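P450 epoxidase (Sorangium cellulosum, PDB 1Q5D) is a haem-containing bacterial cytochrome P450, a mainly helical protein that holds an iron porphyrin in its interior. Local coordinates at residues E170-F175 / A250-G255; A207-V212 / A246-I251; G176-R181 / V199-E204. All coordinates share one frame; numbering follows the deposited sequence.

Contact 1. Residues E170-F175 / A250-G255; sequences EKFRRF and AIIAAG. With HEM (protoporphyrin IX containing Fe), chain B.
Ile252 turns its side chain toward helix 169-182 and meets Phe172 and Phe175 there. The fold is that of a cytochrome P450, and helix 241-255 is the first part of the long central helix I, which continues as helix 257-272 and passes over the haem. Branch CG2 of Ile252 does most of the touching. CG2 of Ile252 lies 3.6 Å from the backbone O of Phe172 and 3.9 Å from CD2 of Phe175. This methyl reaches the Phe175 ring at its edge, near the ring plane, and the two side chains cross at about a right angle. The backbone O of Phe172 also lies at the edge of the Phe175 ring, in its plane. The other branch of Ile252, through CD1, comes to CD2 of Phe172 at 4.2 Å. Phe175 has CG anti to its backbone N (chi1 165°), which brings the end of its ring nearer to Ile252. No hydrogen bond joins the segments. Met155, Ile158 and Leu162 also pack on Ile252. Helix 241-255 turns its other side to the haem. CB of Ala254 sits 3.4 Å from CHD of the porphyrin. Water 1, bound to the iron at 2.2 Å, donates a hydrogen bond to O of Ala254 at 3.1 Å.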
loop_
_atom_site.group_PDB
_atom_site.type_symbol
_atom_site.label_atom_id
_atom_site.label_comp_id
_atom_site.label_asym_id
_atom_site.label_seq_id
_atom_site.Cartn_x
_atom_site.Cartn_y
_atom_site.Cartn_z
ATOM N N GLU A 170 4.993 13.381 -11.777
ATOM C CA GLU A 170 6.311 12.846 -11.454
ATOM C C GLU A 170 6.827 13.358 -10.123
ATOM O O GLU A 170 7.403 12.601 -9.349
ATOM C CB GLU A 170 7.313 13.147 -12.573
ATOM C CG GLU A 170 7.337 12.082 -13.662
ATOM C CD GLU A 170 7.611 10.698 -13.106
ATOM O OE1 GLU A 170 8.522 10.569 -12.254
ATOM O OE2 GLU A 170 6.914 9.736 -13.515
ATOM N N LYS A 171 6.608 14.639 -9.853
ATOM C CA LYS A 171 7.040 15.227 -8.594
ATOM C C LYS A 171 6.246 14.692 -7.406
ATOM O O LYS A 171 6.805 14.450 -6.330
ATOM C CB LYS A 171 6.948 16.750 -8.650
ATOM C CG LYS A 171 8.069 17.387 -9.471
ATOM C CD LYS A 171 8.244 18.867 -9.140
ATOM C CE LYS A 171 7.338 19.743 -9.997
ATOM N NZ LYS A 171 7.834 21.169 -10.033
ATOM N N PHE A 172 4.944 14.500 -7.595
ATOM C CA PHE A 172 4.133 13.937 -6.522
ATOM C C PHE A 172 4.401 12.455 -6.264
ATOM O O PHE A 172 4.341 12.009 -5.114
ATOM C CB PHE A 172 2.642 14.188 -6.761
ATOM C CG PHE A 172 2.176 15.517 -6.258
ATOM C CD1 PHE A 172 1.412 16.345 -7.055
ATOM C CD2 PHE A 172 2.506 15.940 -4.980
ATOM C CE1 PHE A 172 0.987 17.572 -6.578
ATOM C CE2 PHE A 172 2.076 17.161 -4.499
ATOM C CZ PHE A 172 1.325 17.980 -5.302
ATOM N N ARG A 173 4.667 11.693 -7.321
ATOM C CA ARG A 173 5.014 10.293 -7.151
ATOM C C ARG A 173 6.309 10.169 -6.362
ATOM O O ARG A 173 6.455 9.271 -5.536
ATOM C CB ARG A 173 5.185 9.586 -8.499
ATOM C CG ARG A 173 5.671 8.157 -8.336
ATOM C CD ARG A 173 5.583 7.285 -9.558
ATOM N NE ARG A 173 6.481 7.716 -10.629
ATOM C CZ ARG A 173 7.800 7.786 -10.530
ATOM N NH1 ARG A 173 8.414 7.477 -9.389
ATOM N NH2 ARG A 173 8.514 8.173 -11.582
ATOM N N ARG A 174 7.251 11.066 -6.633
ATOM C CA ARG A 174 8.536 11.054 -5.943
ATOM C C ARG A 174 8.321 11.397 -4.489
ATOM O O ARG A 174 8.908 10.767 -3.601
ATOM C CB ARG A 174 9.538 12.013 -6.606
ATOM C CG ARG A 174 10.091 11.506 -7.934
ATOM C CD ARG A 174 11.144 12.418 -8.596
ATOM N NE ARG A 174 11.925 13.169 -7.616
ATOM C CZ ARG A 174 11.896 14.493 -7.482
ATOM N NH1 ARG A 174 11.127 15.235 -8.272
ATOM N NH2 ARG A 174 12.641 15.081 -6.553
ATOM N N PHE A 175 7.464 12.384 -4.240
ATOM C CA PHE A 175 7.077 12.737 -2.891
ATOM C C PHE A 175 6.425 11.534 -2.181
ATOM O O PHE A 175 6.762 11.201 -1.042
ATOM C CB PHE A 175 6.083 13.898 -2.922
ATOM C CG PHE A 175 5.354 14.091 -1.629
ATOM C CD1 PHE A 175 6.000 14.642 -0.529
ATOM C CD2 PHE A 175 4.026 13.704 -1.505
ATOM C CE1 PHE A 175 5.348 14.810 0.661
ATOM C CE2 PHE A 175 3.354 13.865 -0.306
ATOM C CZ PHE A 175 4.004 14.429 0.779
ATOM N N ALA A 250 -0.830 11.824 3.150
ATOM C CA ALA A 250 -0.883 10.391 3.435
ATOM C C ALA A 250 -1.556 9.622 2.301
ATOM O O ALA A 250 -1.108 8.534 1.917
ATOM C CB ALA A 250 -1.580 10.141 4.776
ATOM N N ILE A 251 -2.598 10.211 1.722
ATOM C CA ILE A 251 -3.266 9.598 0.588
ATOM C C ILE A 251 -2.312 9.400 -0.587
ATOM O O ILE A 251 -2.301 8.345 -1.216
ATOM C CB ILE A 251 -4.516 10.425 0.159
ATOM C CG1 ILE A 251 -5.644 10.227 1.183
ATOM C CG2 ILE A 251 -4.961 9.982 -1.228
ATOM C CD1 ILE A 251 -6.804 11.205 1.074
ATOM N N ILE A 252 -1.505 10.414 -0.878
ATOM C CA ILE A 252 -0.527 10.298 -1.949
ATOM C C ILE A 252 0.527 9.240 -1.634
ATOM O O ILE A 252 0.851 8.410 -2.479
ATOM C CB ILE A 252 0.138 11.664 -2.231
ATOM C CG1 ILE A 252 -0.919 12.631 -2.800
ATOM C CG2 ILE A 252 1.275 11.476 -3.220
ATOM C CD1 ILE A 252 -0.551 14.095 -2.784
ATOM N N ALA A 253 1.070 9.292 -0.424
ATOM C CA ALA A 253 2.129 8.370 -0.021
ATOM C C ALA A 253 1.631 6.910 0.140
ATOM O O ALA A 253 2.365 5.945 -0.120
ATOM C CB ALA A 253 2.762 8.861 1.272
ATOM N N ALA A 254 0.398 6.752 0.599
ATOM C CA ALA A 254 -0.129 5.417 0.838
ATOM C C ALA A 254 -0.601 4.759 -0.452
ATOM O O ALA A 254 -0.587 3.527 -0.567
ATOM C CB ALA A 254 -1.266 5.456 1.867
ATOM N N GLY A 255 -1.017 5.575 -1.415
ATOM C CA GLY A 255 -1.692 5.073 -2.603
ATOM C C GLY A 255 -0.828 4.932 -3.838
ATOM O O GLY A 255 -1.299 4.481 -4.883
HETATM C CHA HEM B . -4.334 2.058 5.145
HETATM C CHB HEM B . -3.098 -1.527 2.170
HETATM C CHC HEM B . -3.975 1.348 -1.651
HETATM C CHD HEM B . -4.628 5.064 1.327
HETATM C C1A HEM B . -4.012 0.816 4.666
HETATM C C2A HEM B . -3.838 -0.379 5.460
HETATM C C3A HEM B . -3.477 -1.367 4.642
HETATM C C4A HEM B . -3.421 -0.831 3.302
HETATM C CMA HEM B . -3.184 -2.836 5.056
HETATM C CAA HEM B . -4.039 -0.468 6.991
HETATM C CBA HEM B . -2.694 -0.371 7.719
HETATM C CGA HEM B . -2.917 -0.564 9.209
HETATM O O1A HEM B . -1.944 -0.392 10.007
HETATM O O2A HEM B . -4.076 -0.872 9.612
HETATM C C1B HEM B . -3.239 -1.034 0.906
HETATM C C2B HEM B . -3.004 -1.816 -0.283
HETATM C C3B HEM B . -3.223 -1.034 -1.328
HETATM C C4B HEM B . -3.616 0.277 -0.856
HETATM C CMB HEM B . -2.537 -3.295 -0.358
HETATM C CAB HEM B . -3.078 -1.550 -2.770
HETATM C CBB HEM B . -2.907 -0.725 -3.798
HETATM C C1C HEM B . -4.271 2.598 -1.194
HETATM C C2C HEM B . -4.658 3.737 -1.997
HETATM C C3C HEM B . -4.832 4.762 -1.157
HETATM C C4C HEM B . -4.577 4.290 0.192
HETATM C CMC HEM B . -4.819 3.696 -3.540
HETATM C CAC HEM B . -5.238 6.221 -1.433
HETATM C CBC HEM B . -5.733 6.582 -2.614
HETATM C C1D HEM B . -4.541 4.605 2.617
HETATM C C2D HEM B . -4.566 5.465 3.763
HETATM C C3D HEM B . -4.482 4.541 4.955
HETATM C C4D HEM B . -4.391 3.215 4.406
HETATM C CMD HEM B . -4.683 6.998 3.768
HETATM C CAD HEM B . -4.509 4.933 6.442
HETATM C CBD HEM B . -5.917 4.571 6.930
HETATM C CGD HEM B . -6.068 4.878 8.399
HETATM O O1D HEM B . -5.056 4.745 9.135
HETATM O O2D HEM B . -7.191 5.266 8.840
HETATM N NA HEM B . -3.753 0.515 3.347
HETATM N NB HEM B . -3.622 0.259 0.543
HETATM N NC HEM B . -4.223 2.979 0.122
HETATM N ND HEM B . -4.427 3.287 3.025
HETATM FE FE HEM B . -4.155 1.702 1.743
HETATM O O HOH W 1 -1.991 2.125 1.814
#

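Contact 2. Residues A207-V212 / A246-I251; sequences ALLHGV and ALVGAI. With HEM (protoporphyrin IX containing Fe), chain B.
Leu209 points its side chain at helix 241-255 and divides its two methyl groups between Val248 and Gly249. CD1 of Leu209 lies 3.5 Å from CG1 of Val248, which is tighter than usual for two carbons, and 4.1 Å from CB of the same valine. The side chains run at a slant to each other, methyl against methyl. CD2 of Leu209 takes the other course and stops 4.0 Å from the backbone N of Gly249. Gly249 has no side chain, so this methyl rests against the backbone of the helix. The leucine reaches both places because its CG stands anti to the backbone N (chi1 177°), extending the branch point toward helix 241-255. Val248 points back toward Leu209, and its CG1 is likewise anti to the backbone N (chi1 -179°). The contact is small, with 104 Å² buried in total, and no hydrogen bond crosses it. It is a buried apolar join between two helices of the P450 fold. Ile251 belongs to the haem side of the same helix, where CG2 of Ile251 is 3.8 Å from CBC of the porphyrin. Around the join, Leu226 of helix 225-234 packs on both Val248 and Val212. Leu162 from a loop also touches Val248. Leu208 and Val212 meet Phe172, so helix 169-182 borders helix 195-218 beside its contact with helix 241-255.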
loop_
_atom_site.group_PDB
_atom_site.type_symbol
_atom_site.label_atom_id
_atom_site.label_comp_id
_atom_site.label_asym_id
_atom_site.label_seq_id
_atom_site.Cartn_x
_atom_site.Cartn_y
_atom_site.Cartn_z
ATOM N N ALA A 207 5.763 21.398 -0.260
ATOM C CA ALA A 207 5.644 22.743 -0.838
ATOM C C ALA A 207 4.617 22.756 -1.964
ATOM O O ALA A 207 3.727 23.606 -1.996
ATOM C CB ALA A 207 6.991 23.225 -1.372
ATOM N N LEU A 208 4.776 21.822 -2.890
ATOM C CA LEU A 208 3.872 21.656 -4.015
ATOM C C LEU A 208 2.436 21.437 -3.538
ATOM O O LEU A 208 1.495 22.055 -4.049
ATOM C CB LEU A 208 4.324 20.477 -4.858
ATOM C CG LEU A 208 4.097 20.570 -6.359
ATOM C CD1 LEU A 208 4.794 19.416 -7.058
ATOM C CD2 LEU A 208 2.620 20.569 -6.674
ATOM N N LEU A 209 2.271 20.556 -2.558
ATOM C CA LEU A 209 0.960 20.304 -1.981
ATOM C C LEU A 209 0.357 21.596 -1.434
ATOM O O LEU A 209 -0.825 21.876 -1.647
ATOM C CB LEU A 209 1.051 19.241 -0.878
ATOM C CG LEU A 209 -0.252 18.942 -0.137
ATOM C CD1 LEU A 209 -1.338 18.482 -1.100
ATOM C CD2 LEU A 209 -0.016 17.915 0.952
ATOM N N HIS A 210 1.176 22.387 -0.737
ATOM C CA HIS A 210 0.728 23.665 -0.187
ATOM C C HIS A 210 0.204 24.586 -1.302
ATOM O O HIS A 210 -0.840 25.247 -1.147
ATOM C CB HIS A 210 1.872 24.339 0.579
ATOM C CG HIS A 210 1.481 25.609 1.265
ATOM N ND1 HIS A 210 0.558 25.648 2.288
ATOM C CD2 HIS A 210 1.895 26.886 1.084
ATOM C CE1 HIS A 210 0.410 26.896 2.700
ATOM N NE2 HIS A 210 1.212 27.667 1.986
ATOM N N GLY A 211 0.911 24.600 -2.427
ATOM C CA GLY A 211 0.500 25.373 -3.592
ATOM C C GLY A 211 -0.802 24.907 -4.230
ATOM O O GLY A 211 -1.623 25.728 -4.665
ATOM N N VAL A 212 -0.978 23.588 -4.312
ATOM C CA VAL A 212 -2.199 22.995 -4.845
ATOM C C VAL A 212 -3.385 23.334 -3.951
ATOM O O VAL A 212 -4.442 23.726 -4.437
ATOM C CB VAL A 212 -2.069 21.451 -4.989
ATOM C CG1 VAL A 212 -3.434 20.797 -5.244
ATOM C CG2 VAL A 212 -1.089 21.110 -6.093
ATOM N N ALA A 246 -1.969 16.640 6.424
ATOM C CA ALA A 246 -1.479 15.295 6.720
ATOM C C ALA A 246 -2.291 14.248 5.966
ATOM O O ALA A 246 -1.752 13.232 5.557
ATOM C CB ALA A 246 -1.517 15.022 8.182
ATOM N N LEU A 247 -3.581 14.512 5.793
ATOM C CA LEU A 247 -4.479 13.573 5.102
ATOM C C LEU A 247 -4.161 13.423 3.626
ATOM O O LEU A 247 -4.067 12.297 3.094
ATOM C CB LEU A 247 -5.943 14.003 5.284
ATOM C CG LEU A 247 -6.966 13.158 4.532
ATOM C CD1 LEU A 247 -6.980 11.736 5.090
ATOM C CD2 LEU A 247 -8.377 13.765 4.602
ATOM N N VAL A 248 -4.022 14.554 2.955
ATOM C CA VAL A 248 -3.738 14.548 1.530
ATOM C C VAL A 248 -2.345 13.989 1.308
ATOM O O VAL A 248 -2.132 13.173 0.411
ATOM C CB VAL A 248 -3.913 15.961 0.902
ATOM C CG1 VAL A 248 -3.646 15.928 -0.596
ATOM C CG2 VAL A 248 -5.314 16.481 1.171
ATOM N N GLY A 249 -1.403 14.362 2.171
ATOM C CA GLY A 249 -0.063 13.822 2.041
ATOM C C GLY A 249 -0.051 12.310 2.193
ATOM O O GLY A 249 0.636 11.594 1.459
ATOM N N ALA A 250 -0.830 11.824 3.150
ATOM C CA ALA A 250 -0.883 10.391 3.435
ATOM C C ALA A 250 -1.556 9.622 2.301
ATOM O O ALA A 250 -1.108 8.534 1.917
ATOM C CB ALA A 250 -1.580 10.141 4.776
ATOM N N ILE A 251 -2.598 10.211 1.722
ATOM C CA ILE A 251 -3.266 9.598 0.588
ATOM C C ILE A 251 -2.312 9.400 -0.587
ATOM O O ILE A 251 -2.301 8.345 -1.216
ATOM C CB ILE A 251 -4.516 10.425 0.159
ATOM C CG1 ILE A 251 -5.644 10.227 1.183
ATOM C CG2 ILE A 251 -4.961 9.982 -1.228
ATOM C CD1 ILE A 251 -6.804 11.205 1.074
HETATM C CHA HEM B . -4.334 2.058 5.145
HETATM C CHB HEM B . -3.098 -1.527 2.170
HETATM C CHC HEM B . -3.975 1.348 -1.651
HETATM C CHD HEM B . -4.628 5.064 1.327
HETATM C C1A HEM B . -4.012 0.816 4.666
HETATM C C2A HEM B . -3.838 -0.379 5.460
HETATM C C3A HEM B . -3.477 -1.367 4.642
HETATM C C4A HEM B . -3.421 -0.831 3.302
HETATM C CMA HEM B . -3.184 -2.836 5.056
HETATM C CAA HEM B . -4.039 -0.468 6.991
HETATM C CBA HEM B . -2.694 -0.371 7.719
HETATM C CGA HEM B . -2.917 -0.564 9.209
HETATM O O1A HEM B . -1.944 -0.392 10.007
HETATM O O2A HEM B . -4.076 -0.872 9.612
HETATM C C1B HEM B . -3.239 -1.034 0.906
HETATM C C2B HEM B . -3.004 -1.816 -0.283
HETATM C C3B HEM B . -3.223 -1.034 -1.328
HETATM C C4B HEM B . -3.616 0.277 -0.856
HETATM C CMB HEM B . -2.537 -3.295 -0.358
HETATM C CAB HEM B . -3.078 -1.550 -2.770
HETATM C CBB HEM B . -2.907 -0.725 -3.798
HETATM C C1C HEM B . -4.271 2.598 -1.194
HETATM C C2C HEM B . -4.658 3.737 -1.997
HETATM C C3C HEM B . -4.832 4.762 -1.157
HETATM C C4C HEM B . -4.577 4.290 0.192
HETATM C CMC HEM B . -4.819 3.696 -3.540
HETATM C CAC HEM B . -5.238 6.221 -1.433
HETATM C CBC HEM B . -5.733 6.582 -2.614
HETATM C C1D HEM B . -4.541 4.605 2.617
HETATM C C2D HEM B . -4.566 5.465 3.763
HETATM C C3D HEM B . -4.482 4.541 4.955
HETATM C C4D HEM B . -4.391 3.215 4.406
HETATM C CMD HEM B . -4.683 6.998 3.768
HETATM C CAD HEM B . -4.509 4.933 6.442
HETATM C CBD HEM B . -5.917 4.571 6.930
HETATM C CGD HEM B . -6.068 4.878 8.399
HETATM O O1D HEM B . -5.056 4.745 9.135
HETATM O O2D HEM B . -7.191 5.266 8.840
HETATM N NA HEM B . -3.753 0.515 3.347
HETATM N NB HEM B . -3.622 0.259 0.543
HETATM N NC HEM B . -4.223 2.979 0.122
HETATM N ND HEM B . -4.427 3.287 3.025
HETATM FE FE HEM B . -4.155 1.702 1.743
HETATM O O HOH W 1 -1.991 2.125 1.814
#

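Contact 3. Residues G176-R181 / V199-E204. With EPB (7,11-dihydroxy-8,8,10,12,16-pentamethyl-3-[1-methyl-2-(2-methyl-thiazol-4-yl)vinyl]-4,17-dioxabicyclo[14.1.0]heptadecane-5,9-dione), chain C.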
loop_
_atom_site.group_PDB
_atom_site.type_symbol
_atom_site.label_atom_id
_atom_site.label_comp_id
_atom_site.label_asym_id
_atom_site.label_seq_id
_atom_site.Cartn_x
_atom_site.Cartn_y
_atom_site.Cartn_z
ATOM N N GLY A 176 5.474 10.900 -2.859
ATOM C CA GLY A 176 4.753 9.778 -2.273
ATOM C C GLY A 176 5.691 8.653 -1.887
ATOM O O GLY A 176 5.660 8.174 -0.763
ATOM N N SER A 177 6.538 8.248 -2.823
ATOM C CA SER A 177 7.451 7.139 -2.597
ATOM C C SER A 177 8.515 7.474 -1.530
ATOM O O SER A 177 8.841 6.632 -0.674
ATOM C CB SER A 177 8.064 6.713 -3.938
ATOM O OG SER A 177 8.993 5.675 -3.756
ATOM N N ALA A 178 9.019 8.710 -1.561
ATOM C CA ALA A 178 9.987 9.195 -0.572
ATOM C C ALA A 178 9.390 9.287 0.826
ATOM O O ALA A 178 10.018 8.908 1.804
ATOM C CB ALA A 178 10.548 10.572 -0.985
ATOM N N THR A 179 8.179 9.814 0.910
ATOM C CA THR A 179 7.489 9.928 2.183
ATOM C C THR A 179 7.272 8.560 2.822
ATOM O O THR A 179 7.497 8.387 4.015
ATOM C CB THR A 179 6.142 10.623 1.988
ATOM O OG1 THR A 179 6.364 12.020 1.727
ATOM C CG2 THR A 179 5.352 10.609 3.273
ATOM N N ALA A 180 6.825 7.596 2.028
ATOM C CA ALA A 180 6.562 6.262 2.568
ATOM C C ALA A 180 7.825 5.638 3.192
ATOM O O ALA A 180 7.759 5.049 4.294
ATOM C CB ALA A 180 5.948 5.362 1.507
ATOM N N ARG A 181 8.964 5.791 2.513
ATOM C CA ARG A 181 10.267 5.347 3.040
ATOM C C ARG A 181 10.718 6.164 4.247
ATOM O O ARG A 181 11.223 5.607 5.232
ATOM C CB ARG A 181 11.354 5.470 1.970
ATOM C CG ARG A 181 11.335 4.406 0.889
ATOM C CD ARG A 181 12.373 4.656 -0.199
ATOM N NE ARG A 181 12.763 3.447 -0.908
ATOM C CZ ARG A 181 12.444 3.199 -2.170
ATOM N NH1 ARG A 181 11.710 4.074 -2.858
ATOM N NH2 ARG A 181 12.837 2.073 -2.742
ATOM N N VAL A 199 14.634 13.514 2.161
ATOM C CA VAL A 199 14.159 14.761 2.738
ATOM C C VAL A 199 13.898 15.825 1.657
ATOM O O VAL A 199 12.948 16.610 1.762
ATOM C CB VAL A 199 15.130 15.278 3.834
ATOM C CG1 VAL A 199 14.785 16.706 4.254
ATOM C CG2 VAL A 199 15.106 14.348 5.036
ATOM N N ALA A 200 14.720 15.831 0.608
ATOM C CA ALA A 200 14.515 16.776 -0.483
ATOM C C ALA A 200 13.159 16.531 -1.151
ATOM O O ALA A 200 12.366 17.453 -1.302
ATOM C CB ALA A 200 15.634 16.663 -1.512
ATOM N N SER A 201 12.913 15.289 -1.560
ATOM C CA SER A 201 11.641 14.898 -2.179
ATOM C C SER A 201 10.442 15.196 -1.282
ATOM O O SER A 201 9.396 15.644 -1.761
ATOM C CB SER A 201 11.654 13.413 -2.533
ATOM O OG SER A 201 12.711 13.113 -3.418
ATOM N N VAL A 202 10.605 14.980 0.021
ATOM C CA VAL A 202 9.542 15.278 0.974
ATOM C C VAL A 202 9.261 16.768 1.083
ATOM O O VAL A 202 8.099 17.198 1.038
ATOM C CB VAL A 202 9.842 14.721 2.375
ATOM C CG1 VAL A 202 8.846 15.292 3.401
ATOM C CG2 VAL A 202 9.820 13.174 2.351
ATOM N N THR A 203 10.323 17.558 1.202
ATOM C CA THR A 203 10.203 19.015 1.234
ATOM C C THR A 203 9.556 19.583 -0.019
ATOM O O THR A 203 8.643 20.399 0.065
ATOM C CB THR A 203 11.610 19.643 1.389
ATOM O OG1 THR A 203 12.191 19.176 2.609
ATOM C CG2 THR A 203 11.501 21.138 1.574
ATOM N N GLU A 204 10.060 19.165 -1.173
ATOM C CA GLU A 204 9.549 19.611 -2.455
ATOM C C GLU A 204 8.055 19.279 -2.567
ATOM O O GLU A 204 7.239 20.132 -2.963
ATOM C CB GLU A 204 10.317 18.945 -3.591
ATOM C CG GLU A 204 9.723 19.210 -4.969
ATOM C CD GLU A 204 10.583 18.670 -6.090
ATOM O OE1 GLU A 204 10.642 17.425 -6.260
ATOM O OE2 GLU A 204 11.204 19.491 -6.801
HETATM O O16 EPB C . 4.154 2.742 2.487
HETATM C C51 EPB C . 1.262 -1.080 2.977
HETATM O O41 EPB C . -0.646 0.789 2.688
HETATM C C5 EPB C . 0.402 0.077 3.334
HETATM C C4 EPB C . 0.497 1.632 2.880
HETATM C C16 EPB C . 4.006 2.655 3.649
HETATM O O1 EPB C . 2.875 3.032 4.357
HETATM C C2 EPB C . 1.646 3.684 3.683
HETATM C C3 EPB C . 0.425 2.693 3.844
HETATM C C20 EPB C . 1.479 5.012 4.528
HETATM C C21 EPB C . 2.589 6.006 4.222
HETATM C C22 EPB C . 0.452 5.220 5.401
HETATM C C23 EPB C . 0.125 6.328 6.300
HETATM N N26 EPB C . 1.156 7.026 6.905
HETATM C C25 EPB C . 0.676 8.001 7.720
HETATM C C27 EPB C . 1.632 8.872 8.438
HETATM C C24 EPB C . -1.100 6.733 6.673
HETATM S S1 EPB C . -0.995 8.039 7.775
HETATM C C15 EPB C . 5.131 2.076 4.544
HETATM C C14 EPB C . 5.407 2.866 5.902
HETATM O O14 EPB C . 5.596 4.202 5.467
HETATM C C13 EPB C . 6.585 2.277 6.859
HETATM C C29 EPB C . 7.943 2.363 6.078
HETATM C C30 EPB C . 6.763 3.179 8.077
HETATM C C12 EPB C . 6.331 0.714 7.250
HETATM O O12 EPB C . 7.169 -0.185 6.923
HETATM C C11 EPB C . 5.071 0.170 8.032
HETATM C C28 EPB C . 5.662 -0.712 9.159
HETATM C C10 EPB C . 4.039 -0.211 7.013
HETATM O O10 EPB C . 4.441 -1.437 6.325
HETATM C C9 EPB C . 2.741 -0.409 7.771
HETATM C C91 EPB C . 2.331 0.859 8.358
HETATM C C8 EPB C . 1.552 -0.720 6.930
HETATM C C7 EPB C . 1.776 -0.685 5.363
HETATM C C6 EPB C . 0.639 0.397 4.961
#
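Val202 reaches across to Thr179 where two helices of the cytochrome P450 fold, 169-182 and 195-218, cross. By family convention these are the F and G helices, which lie over the ligand pocket. The two short segments approach to 8.3 Å between axes, and their N-to-C directions differ by 121°.

The valine side chain can be followed outward. From CB it branches to CG1 and CG2, and CG2 is the branch that makes the contact. CG2 stands anti to the carbonyl carbon of Val202, while CG1 is anti to its backbone N (chi1 169°). CG2 of Val202 lies 3.7 Å from OG1 of Thr179 and 4.0 Å from CA of that threonine. CG2 of Val202 also approaches CB of Ala178 at 4.3 Å. The valine and threonine side chains cross at about a right angle. OG1 of Thr179 is hydrogen-bonded to the backbone O of Phe175, one turn earlier, so its polar need is met within its own helix. Its contact with the valine methyl is one of packing. Leu87, from a loop, also touches Val202.

Beside this pair, Ala178 and Ser201 point toward each other. CB of Ala178 and CB of Ser201 are 3.4 Å apart, closer than carbons usually pack. The small side chains fit a close approach of the backbones, with CA of Ala178 6.2 Å from CA of Ser201. No hydrogen bond passes between the segments.

On helix 169-182, Ala180 belongs to the pocket of the bound EPB. CB of Ala180 is near the ligand carbonyl, 3.3 Å from O16 of EPB. Its backbone carbonyl takes a hydrogen bond from the ligand hydroxyl, with O14 of EPB 2.6 Å from O of Ala180.

All three contacts are buried, and none has a hydrogen bond between its segments. Three helices make them in pairs: contacts 1 and 2 share helix 241-255, contacts 1 and 3 share helix 169-182, and contacts 2 and 3 share helix 195-218. The centre of contact 1 is nearest the chain centre, at about 11 Å, against about 16 Å for contact 3 and 18 Å for contact 2. Rings and a branched aliphatic group fill contact 1, aliphatic methyls contact 2, and smaller side chains contact 3. Helix 241-255 brings contacts 1 and 2 beside the haem and also touches EPB through Ala250 and Ala254; contact 3 meets EPB from helix 169-182. Arg174 and Glu204 link contacts 1 and 3 by a salt bridge.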